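PDB 3OTX: adenosine kinase, putative from Trypanosoma brucei, which probably catalyses the magnesium-dependent transfer of phosphate from ATP to adenosine, giving AMP in purine salvage. Local coordinates for residues L18-H23 and P57-V62; G48-I53 and A124-I129. The protein carries 1 engineered substitution. All blocks are in the same frame, centred on the assembly; numbering follows the deposited sequence. Where two conformers were deposited one is given.

Contact 1: residues L18-H23 and P57-V62; sequences LDVSAH and PNVRYV. With AP5 (bis(adenosine)-5'-pentaphosphate), chain C.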
loop_
_atom_site.group_PDB
_atom_site.type_symbol
_atom_site.label_atom_id
_atom_site.label_comp_id
_atom_site.label_asym_id
_atom_site.label_seq_id
_atom_site.Cartn_x
_atom_site.Cartn_y
_atom_site.Cartn_z
ATOM N N LEU A 18 3.552 7.398 -11.094
ATOM C CA LEU A 18 3.907 8.772 -10.801
ATOM C C LEU A 18 2.660 9.549 -10.374
ATOM O O LEU A 18 1.653 9.591 -11.113
ATOM C CB LEU A 18 4.519 9.422 -12.050
ATOM C CG LEU A 18 5.168 10.766 -11.651
ATOM C CD1 LEU A 18 6.669 10.585 -11.244
ATOM C CD2 LEU A 18 4.949 11.898 -12.624
ATOM N N ASP A 19 2.725 10.198 -9.213
ATOM C CA ASP A 19 1.566 10.971 -8.758
ATOM C C ASP A 19 1.568 12.370 -9.328
ATOM O O ASP A 19 2.573 13.090 -9.257
ATOM C CB ASP A 19 1.563 11.078 -7.242
ATOM C CG ASP A 19 1.178 9.781 -6.559
ATOM O OD1 ASP A 19 0.666 8.853 -7.232
ATOM O OD2 ASP A 19 1.351 9.729 -5.330
ATOM N N VAL A 20 0.429 12.762 -9.900
ATOM C CA VAL A 20 0.248 14.068 -10.523
ATOM C C VAL A 20 -0.793 14.750 -9.636
ATOM O O VAL A 20 -1.973 14.418 -9.692
ATOM C CB VAL A 20 -0.173 13.920 -12.012
ATOM C CG1 VAL A 20 -0.318 15.289 -12.720
ATOM C CG2 VAL A 20 0.858 13.091 -12.774
ATOM N N SER A 21 -0.321 15.674 -8.797
ATOM C CA SER A 21 -1.079 16.200 -7.678
ATOM C C SER A 21 -1.400 17.661 -7.926
ATOM O O SER A 21 -0.535 18.432 -8.366
ATOM C CB SER A 21 -0.221 16.093 -6.407
ATOM O OG SER A 21 -0.961 16.365 -5.236
ATOM N N ALA A 22 -2.651 18.033 -7.682
ATOM C CA ALA A 22 -3.064 19.436 -7.735
ATOM C C ALA A 22 -4.293 19.673 -6.871
ATOM O O ALA A 22 -5.073 18.748 -6.591
ATOM C CB ALA A 22 -3.332 19.879 -9.178
ATOM N N HIS A 23 -4.446 20.913 -6.425
ATOM C CA HIS A 23 -5.680 21.346 -5.803
ATOM C C HIS A 23 -6.705 21.630 -6.886
ATOM O O HIS A 23 -6.436 22.376 -7.832
ATOM C CB HIS A 23 -5.442 22.587 -4.936
ATOM C CG HIS A 23 -4.652 22.290 -3.707
ATOM N ND1 HIS A 23 -5.244 21.975 -2.505
ATOM C CD2 HIS A 23 -3.317 22.172 -3.513
ATOM C CE1 HIS A 23 -4.307 21.717 -1.611
ATOM N NE2 HIS A 23 -3.129 21.827 -2.196
ATOM N N PRO A 57 -2.212 25.456 -12.411
ATOM C CA PRO A 57 -1.072 25.996 -11.671
ATOM C C PRO A 57 -0.696 25.138 -10.458
ATOM O O PRO A 57 -1.561 24.522 -9.814
ATOM C CB PRO A 57 -1.559 27.382 -11.230
ATOM C CG PRO A 57 -3.036 27.244 -11.131
ATOM C CD PRO A 57 -3.425 26.281 -12.225
ATOM N N ASN A 58 0.605 25.101 -10.181
ATOM C CA ASN A 58 1.174 24.437 -9.018
ATOM C C ASN A 58 0.974 22.924 -9.026
ATOM O O ASN A 58 0.985 22.296 -7.965
ATOM C CB ASN A 58 0.645 25.048 -7.705
ATOM C CG ASN A 58 0.771 26.570 -7.665
ATOM O OD1 ASN A 58 -0.167 27.269 -7.276
ATOM N ND2 ASN A 58 1.925 27.084 -8.072
ATOM N N VAL A 59 0.797 22.336 -10.210
ATOM C CA VAL A 59 0.773 20.856 -10.288
ATOM C C VAL A 59 2.139 20.288 -9.895
ATOM O O VAL A 59 3.175 20.849 -10.259
ATOM C CB VAL A 59 0.331 20.317 -11.679
ATOM C CG1 VAL A 59 1.194 20.893 -12.807
ATOM C CG2 VAL A 59 0.330 18.776 -11.699
ATOM N N ARG A 60 2.120 19.203 -9.133
ATOM C CA ARG A 60 3.335 18.527 -8.691
ATOM C C ARG A 60 3.414 17.131 -9.268
ATOM O O ARG A 60 2.388 16.449 -9.393
ATOM C CB ARG A 60 3.395 18.478 -7.165
ATOM C CG ARG A 60 3.542 19.865 -6.523
ATOM C CD ARG A 60 3.311 19.842 -5.019
ATOM N NE ARG A 60 4.455 19.310 -4.278
ATOM C CZ ARG A 60 4.522 18.084 -3.760
ATOM N NH1 ARG A 60 3.504 17.237 -3.885
ATOM N NH2 ARG A 60 5.611 17.704 -3.102
ATOM N N TYR A 61 4.638 16.708 -9.591
ATOM C CA TYR A 61 4.927 15.390 -10.141
ATOM C C TYR A 61 5.914 14.679 -9.206
ATOM O O TYR A 61 7.088 15.081 -9.077
ATOM C CB TYR A 61 5.538 15.544 -11.527
ATOM C CG TYR A 61 4.628 16.197 -12.530
ATOM C CD1 TYR A 61 4.644 17.578 -12.731
ATOM C CD2 TYR A 61 3.763 15.438 -13.310
ATOM C CE1 TYR A 61 3.806 18.172 -13.653
ATOM C CE2 TYR A 61 2.936 16.039 -14.260
ATOM C CZ TYR A 61 2.971 17.402 -14.417
ATOM O OH TYR A 61 2.169 18.002 -15.346
ATOM N N VAL A 62 5.438 13.652 -8.527
ATOM C CA VAL A 62 6.231 12.991 -7.498
ATOM C C VAL A 62 6.037 11.487 -7.588
ATOM O O VAL A 62 4.920 11.025 -7.836
ATOM C CB VAL A 62 5.907 13.543 -6.061
ATOM C CG1 VAL A 62 4.425 13.731 -5.855
ATOM C CG2 VAL A 62 6.505 12.667 -4.958
HETATM P PA AP5 C . -5.686 6.486 8.491
HETATM O O1A AP5 C . -6.457 7.773 8.214
HETATM O O2A AP5 C . -6.500 5.415 9.189
HETATM O O3A AP5 C . -5.084 5.804 7.162
HETATM P PB AP5 C . -5.786 5.724 5.711
HETATM O O1B AP5 C . -7.265 5.946 5.772
HETATM O O2B AP5 C . -5.302 4.464 5.080
HETATM O O3B AP5 C . -5.083 6.986 5.042
HETATM P PG AP5 C . -5.435 7.889 3.778
HETATM O O1G AP5 C . -4.792 9.222 4.010
HETATM O O2G AP5 C . -6.914 8.110 3.547
HETATM O O3G AP5 C . -4.663 7.115 2.677
HETATM P PD AP5 C . -4.528 7.402 1.092
HETATM O O1D AP5 C . -5.284 8.630 0.620
HETATM O O2D AP5 C . -4.815 6.082 0.432
HETATM O O3D AP5 C . -2.968 7.788 0.996
HETATM P PE AP5 C . -1.742 6.752 0.830
HETATM O O1E AP5 C . -1.992 5.536 1.676
HETATM O O2E AP5 C . -0.428 7.504 1.034
HETATM O O5F AP5 C . -4.351 6.889 9.283
HETATM C C5F AP5 C . -3.331 5.923 9.536
HETATM C C4F AP5 C . -2.516 6.374 10.723
HETATM O O4F AP5 C . -2.023 7.703 10.502
HETATM C C3F AP5 C . -3.303 6.511 12.023
HETATM O O3F AP5 C . -3.336 5.274 12.692
HETATM C C2F AP5 C . -2.578 7.603 12.755
HETATM O O2F AP5 C . -1.440 7.077 13.390
HETATM C C1F AP5 C . -2.095 8.506 11.615
HETATM N N9A AP5 C . -3.035 9.619 11.299
HETATM C C8A AP5 C . -3.842 9.736 10.163
HETATM N N7A AP5 C . -4.522 10.912 10.261
HETATM C C5A AP5 C . -4.155 11.535 11.405
HETATM C C6A AP5 C . -4.485 12.744 11.978
HETATM N N6A AP5 C . -5.260 13.633 11.351
HETATM N N1A AP5 C . -3.902 13.092 13.172
HETATM C C2A AP5 C . -2.977 12.277 13.804
HETATM N N3A AP5 C . -2.647 11.076 13.214
HETATM C C4A AP5 C . -3.201 10.723 12.038
HETATM O O5J AP5 C . -1.855 6.281 -0.720
HETATM C C5J AP5 C . -1.717 7.238 -1.757
HETATM C C4J AP5 C . -1.069 6.478 -2.902
HETATM O O4J AP5 C . -2.003 5.562 -3.496
HETATM C C3J AP5 C . -0.661 7.369 -4.080
HETATM O O3J AP5 C . 0.758 7.523 -4.035
HETATM C C2J AP5 C . -1.155 6.620 -5.328
HETATM O O2J AP5 C . -0.177 6.516 -6.356
HETATM C C1J AP5 C . -1.487 5.259 -4.766
HETATM N N9B AP5 C . -2.465 4.512 -5.570
HETATM C C8B AP5 C . -3.728 4.941 -5.877
HETATM N N7B AP5 C . -4.287 3.988 -6.668
HETATM C C5B AP5 C . -3.386 2.973 -6.850
HETATM C C6B AP5 C . -3.442 1.762 -7.552
HETATM N N6B AP5 C . -4.480 1.388 -8.317
HETATM N N1B AP5 C . -2.304 1.004 -7.530
HETATM C C2B AP5 C . -1.183 1.303 -6.791
HETATM N N3B AP5 C . -1.112 2.516 -6.137
HETATM C C4B AP5 C . -2.227 3.307 -6.149
HETATM O O HOH W 1 -2.047 22.710 -6.781
#

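Contact 2: residues G48-I53 and A124-I129; sequences GIFDDI and ACAVCI. With AP5 (bis(adenosine)-5'-pentaphosphate), chain C.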
loop_
_atom_site.group_PDB
_atom_site.type_symbol
_atom_site.label_atom_id
_atom_site.label_comp_id
_atom_site.label_asym_id
_atom_site.label_seq_id
_atom_site.Cartn_x
_atom_site.Cartn_y
_atom_site.Cartn_z
ATOM N N GLY A 48 -9.782 12.539 -20.400
ATOM C CA GLY A 48 -9.252 13.896 -20.381
ATOM C C GLY A 48 -8.758 14.445 -19.056
ATOM O O GLY A 48 -8.251 15.559 -18.996
ATOM N N ILE A 49 -8.881 13.673 -17.974
ATOM C CA ILE A 49 -8.573 14.218 -16.650
ATOM C C ILE A 49 -7.095 14.606 -16.463
ATOM O O ILE A 49 -6.799 15.601 -15.807
ATOM C CB ILE A 49 -9.076 13.287 -15.499
ATOM C CG1 ILE A 49 -9.035 13.995 -14.143
ATOM C CG2 ILE A 49 -8.302 11.942 -15.452
ATOM C CD1 ILE A 49 -9.531 13.132 -12.958
ATOM N N PHE A 50 -6.174 13.826 -17.023
ATOM C CA PHE A 50 -4.758 14.130 -16.832
ATOM C C PHE A 50 -4.334 15.409 -17.532
ATOM O O PHE A 50 -3.618 16.218 -16.958
ATOM C CB PHE A 50 -3.892 12.946 -17.225
ATOM C CG PHE A 50 -3.811 11.919 -16.160
ATOM C CD1 PHE A 50 -4.685 10.833 -16.146
ATOM C CD2 PHE A 50 -2.865 12.032 -15.138
ATOM C CE1 PHE A 50 -4.613 9.870 -15.137
ATOM C CE2 PHE A 50 -2.783 11.068 -14.122
ATOM C CZ PHE A 50 -3.649 9.997 -14.117
ATOM N N ASP A 51 -4.843 15.604 -18.741
ATOM C CA ASP A 51 -4.571 16.834 -19.499
ATOM C C ASP A 51 -5.086 18.045 -18.741
ATOM O O ASP A 51 -4.419 19.070 -18.693
ATOM C CB ASP A 51 -5.216 16.791 -20.881
ATOM C CG ASP A 51 -4.642 15.703 -21.765
ATOM O OD1 ASP A 51 -3.550 15.179 -21.469
ATOM O OD2 ASP A 51 -5.296 15.369 -22.768
ATOM N N ASP A 52 -6.258 17.892 -18.121
ATOM C CA ASP A 52 -6.931 18.957 -17.371
ATOM C C ASP A 52 -6.127 19.332 -16.107
ATOM O O ASP A 52 -5.831 20.505 -15.879
ATOM C CB ASP A 52 -8.334 18.469 -17.016
ATOM C CG ASP A 52 -9.285 19.573 -16.656
ATOM O OD1 ASP A 52 -8.846 20.641 -16.194
ATOM O OD2 ASP A 52 -10.499 19.350 -16.820
ATOM N N ILE A 53 -5.739 18.337 -15.313
ATOM C CA ILE A 53 -4.983 18.588 -14.078
ATOM C C ILE A 53 -3.597 19.164 -14.370
ATOM O O ILE A 53 -3.086 19.974 -13.589
ATOM C CB ILE A 53 -4.846 17.328 -13.197
ATOM C CG1 ILE A 53 -6.198 16.659 -13.012
ATOM C CG2 ILE A 53 -4.282 17.678 -11.832
ATOM C CD1 ILE A 53 -6.098 15.286 -12.433
ATOM N N ALA A 124 0.476 6.428 -13.907
ATOM C CA ALA A 124 0.369 7.687 -13.187
ATOM C C ALA A 124 -0.927 7.686 -12.390
ATOM O O ALA A 124 -1.890 6.971 -12.736
ATOM C CB ALA A 124 0.390 8.895 -14.178
ATOM N N CYS A 125 -0.976 8.512 -11.352
ATOM C CA CYS A 125 -2.175 8.596 -10.527
ATOM C C CYS A 125 -2.487 10.065 -10.394
ATOM O O CYS A 125 -1.642 10.842 -9.935
ATOM C CB CYS A 125 -1.947 7.962 -9.150
ATOM S SG CYS A 125 -3.523 7.923 -8.187
ATOM N N ALA A 126 -3.689 10.456 -10.802
ATOM C CA ALA A 126 -4.142 11.843 -10.570
ATOM C C ALA A 126 -4.518 11.952 -9.090
ATOM O O ALA A 126 -5.313 11.176 -8.583
ATOM C CB ALA A 126 -5.311 12.202 -11.469
ATOM N N VAL A 127 -3.913 12.902 -8.378
ATOM C CA VAL A 127 -4.190 13.087 -6.956
ATOM C C VAL A 127 -4.892 14.436 -6.851
ATOM O O VAL A 127 -4.262 15.494 -6.992
ATOM C CB VAL A 127 -2.901 13.048 -6.131
ATOM C CG1 VAL A 127 -3.203 13.276 -4.653
ATOM C CG2 VAL A 127 -2.205 11.681 -6.293
ATOM N N CYS A 128 -6.216 14.395 -6.715
ATOM C CA CYS A 128 -7.039 15.605 -6.770
ATOM C C CYS A 128 -7.364 16.030 -5.334
ATOM O O CYS A 128 -8.043 15.303 -4.609
ATOM C CB CYS A 128 -8.316 15.360 -7.583
ATOM S SG CYS A 128 -8.035 14.543 -9.157
ATOM N N ILE A 129 -6.828 17.184 -4.923
ATOM C CA ILE A 129 -6.874 17.605 -3.522
ATOM C C ILE A 129 -7.976 18.659 -3.401
ATOM O O ILE A 129 -7.981 19.664 -4.096
ATOM C CB ILE A 129 -5.503 18.192 -3.041
ATOM C CG1 ILE A 129 -4.374 17.177 -3.238
ATOM C CG2 ILE A 129 -5.575 18.622 -1.573
ATOM C CD1 ILE A 129 -2.969 17.749 -2.999
HETATM P PA AP5 C . -5.686 6.486 8.491
HETATM O O1A AP5 C . -6.457 7.773 8.214
HETATM O O2A AP5 C . -6.500 5.415 9.189
HETATM O O3A AP5 C . -5.084 5.804 7.162
HETATM P PB AP5 C . -5.786 5.724 5.711
HETATM O O1B AP5 C . -7.265 5.946 5.772
HETATM O O2B AP5 C . -5.302 4.464 5.080
HETATM O O3B AP5 C . -5.083 6.986 5.042
HETATM P PG AP5 C . -5.435 7.889 3.778
HETATM O O1G AP5 C . -4.792 9.222 4.010
HETATM O O2G AP5 C . -6.914 8.110 3.547
HETATM O O3G AP5 C . -4.663 7.115 2.677
HETATM P PD AP5 C . -4.528 7.402 1.092
HETATM O O1D AP5 C . -5.284 8.630 0.620
HETATM O O2D AP5 C . -4.815 6.082 0.432
HETATM O O3D AP5 C . -2.968 7.788 0.996
HETATM P PE AP5 C . -1.742 6.752 0.830
HETATM O O1E AP5 C . -1.992 5.536 1.676
HETATM O O2E AP5 C . -0.428 7.504 1.034
HETATM O O5F AP5 C . -4.351 6.889 9.283
HETATM C C5F AP5 C . -3.331 5.923 9.536
HETATM C C4F AP5 C . -2.516 6.374 10.723
HETATM O O4F AP5 C . -2.023 7.703 10.502
HETATM C C3F AP5 C . -3.303 6.511 12.023
HETATM O O3F AP5 C . -3.336 5.274 12.692
HETATM C C2F AP5 C . -2.578 7.603 12.755
HETATM O O2F AP5 C . -1.440 7.077 13.390
HETATM C C1F AP5 C . -2.095 8.506 11.615
HETATM N N9A AP5 C . -3.035 9.619 11.299
HETATM C C8A AP5 C . -3.842 9.736 10.163
HETATM N N7A AP5 C . -4.522 10.912 10.261
HETATM C C5A AP5 C . -4.155 11.535 11.405
HETATM C C6A AP5 C . -4.485 12.744 11.978
HETATM N N6A AP5 C . -5.260 13.633 11.351
HETATM N N1A AP5 C . -3.902 13.092 13.172
HETATM C C2A AP5 C . -2.977 12.277 13.804
HETATM N N3A AP5 C . -2.647 11.076 13.214
HETATM C C4A AP5 C . -3.201 10.723 12.038
HETATM O O5J AP5 C . -1.855 6.281 -0.720
HETATM C C5J AP5 C . -1.717 7.238 -1.757
HETATM C C4J AP5 C . -1.069 6.478 -2.902
HETATM O O4J AP5 C . -2.003 5.562 -3.496
HETATM C C3J AP5 C . -0.661 7.369 -4.080
HETATM O O3J AP5 C . 0.758 7.523 -4.035
HETATM C C2J AP5 C . -1.155 6.620 -5.328
HETATM O O2J AP5 C . -0.177 6.516 -6.356
HETATM C C1J AP5 C . -1.487 5.259 -4.766
HETATM N N9B AP5 C . -2.465 4.512 -5.570
HETATM C C8B AP5 C . -3.728 4.941 -5.877
HETATM N N7B AP5 C . -4.287 3.988 -6.668
HETATM C C5B AP5 C . -3.386 2.973 -6.850
HETATM C C6B AP5 C . -3.442 1.762 -7.552
HETATM N N6B AP5 C . -4.480 1.388 -8.317
HETATM N N1B AP5 C . -2.304 1.004 -7.530
HETATM C C2B AP5 C . -1.183 1.303 -6.791
HETATM N N3B AP5 C . -1.112 2.516 -6.137
HETATM C C4B AP5 C . -2.227 3.307 -6.149
#

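Contact 1: residues L18-H23 and P57-V62
Just after Asn58, whose O receives a weak bond from a water that accepts from His23 N, Val59 meets strand 18-23. Its CG2 stands 3.7 Å from Val20 CG1, while CA and CB face Ser21 O and Ala22. A chi1 of 55° sets CG1 between the backbone N and the carbonyl carbon, leaving CG2 anti to the N; CG2 also lies 3.5 Å from Ser21 O.

From Arg60 onward the pairing is regular, with the two strand axes at 159° and so antiparallel. Arg60 and Ser21 form a hydrogen-bonded pair, Ser21 N to Arg60 O and Arg60 N to Ser21 O both at 2.9 Å. Tyr61 follows as a non-hydrogen-bonded partner of Val20, and here side-chain packing takes over from N-H...O bonds, helped by CA-H...O contacts such as Tyr61 CA to Asp19 O. The two side chains lie side by side and point the same way, with Val20 CG1 3.7 Å from Tyr61 CE2, while Leu18 CD2 comes to the ring edge, near its plane, 3.8 Å from Tyr61 CD2. Glu54 and Tyr97 also touch the tyrosine.

Val62 completes the ladder with Asp19. Asp19 N reaches Val62 O at 2.7 Å, and Val62 N returns a straighter bond to Asp19 O.

The Asp19 carboxylate takes two ribose hydroxyls of the inhibitor, OD1 from AP5 O2J and OD2 from AP5 O3J at 2.6 Å each. This two-pronged grip fixes the rotation of the carboxylate, and Gly65 N, beyond Val62, also bonds the inhibitor. An edge strand paired to a strand that presents an aspartate to the sugar belongs to the small lid sheet of PfkB-family kinases, here forming the ribose end of the adenosine site.

Contact 2: residues G48-I53 and A124-I129
Phe50 lays one ring face over the methyl of Ala126, a CH-pi contact with CB 4.2 Å from the ring centroid and 28° off the ring normal. The ring rim also meets the strand backbone: Phe50 CZ lies 3.3 Å from Ala126 N, and the Cys125 carbonyl carbon sits at the ring edge, near its plane. Farther back along strand 124-129, Phe50 CE2 touches Ala124 CB at 3.8 Å.

Aliphatic and sulfur contacts make up the rest. Ile53 points toward the strand, and a chi2 of 167° extends its chain to place CD1 against Ala126 CB at 3.3 Å, closer than usual for two carbons. The same methyl reaches Cys128 SG at 3.9 Å, and Ile49 CD1 approaches that sulfur more loosely at 4.3 Å. Ala126 CB is therefore met by both Phe50 and Ile53. Phe28 of helix 26-31 adds to the cluster, touching Ile49, Ile53 and Cys128.

The short helical segment and the strand run at 54° with their axes 9.5 Å apart. Ala124 and Ala126 point toward the helix, Cys125 and Val127 away from it, and the strand is paired on both sides, evidence that the helix packs on one face of a sheet. Hydrogen bonds take no part across the interface; the strand backbone spends them on its sheet neighbours, as Ala126 does with Val137.

On the other face, Cys125 SG comes within 3.8 Å of AP5 C8B, bordering the nucleoside pocket. The chemistry is consistent with an interface held by close apolar packing in a buried setting, with small alanine methyls admitting the aromatic ring close to the backbone.

Overall arrangement
From the N terminus, strand 17-23 comes first, followed by helix 49-54, strand 60-63 and finally strand 122-130. Contact 1 closes a loop of 33 residues that contains the helical half of contact 2; contact 2 then spans 70 residues that include the second strand of contact 1, so the two cross rather than nest. The centres of the two contacts lie about 8 Å apart. Strands 17-23 and 122-130 are neighbours in the five-stranded sheet, joined by probable backbone hydrogen bonds such as Val20 O with Val127 N at 2.8 Å. Together the contacts tie an edge strand, two inner strands and a backing helix into one small domain that lines part of the AP5 pocket.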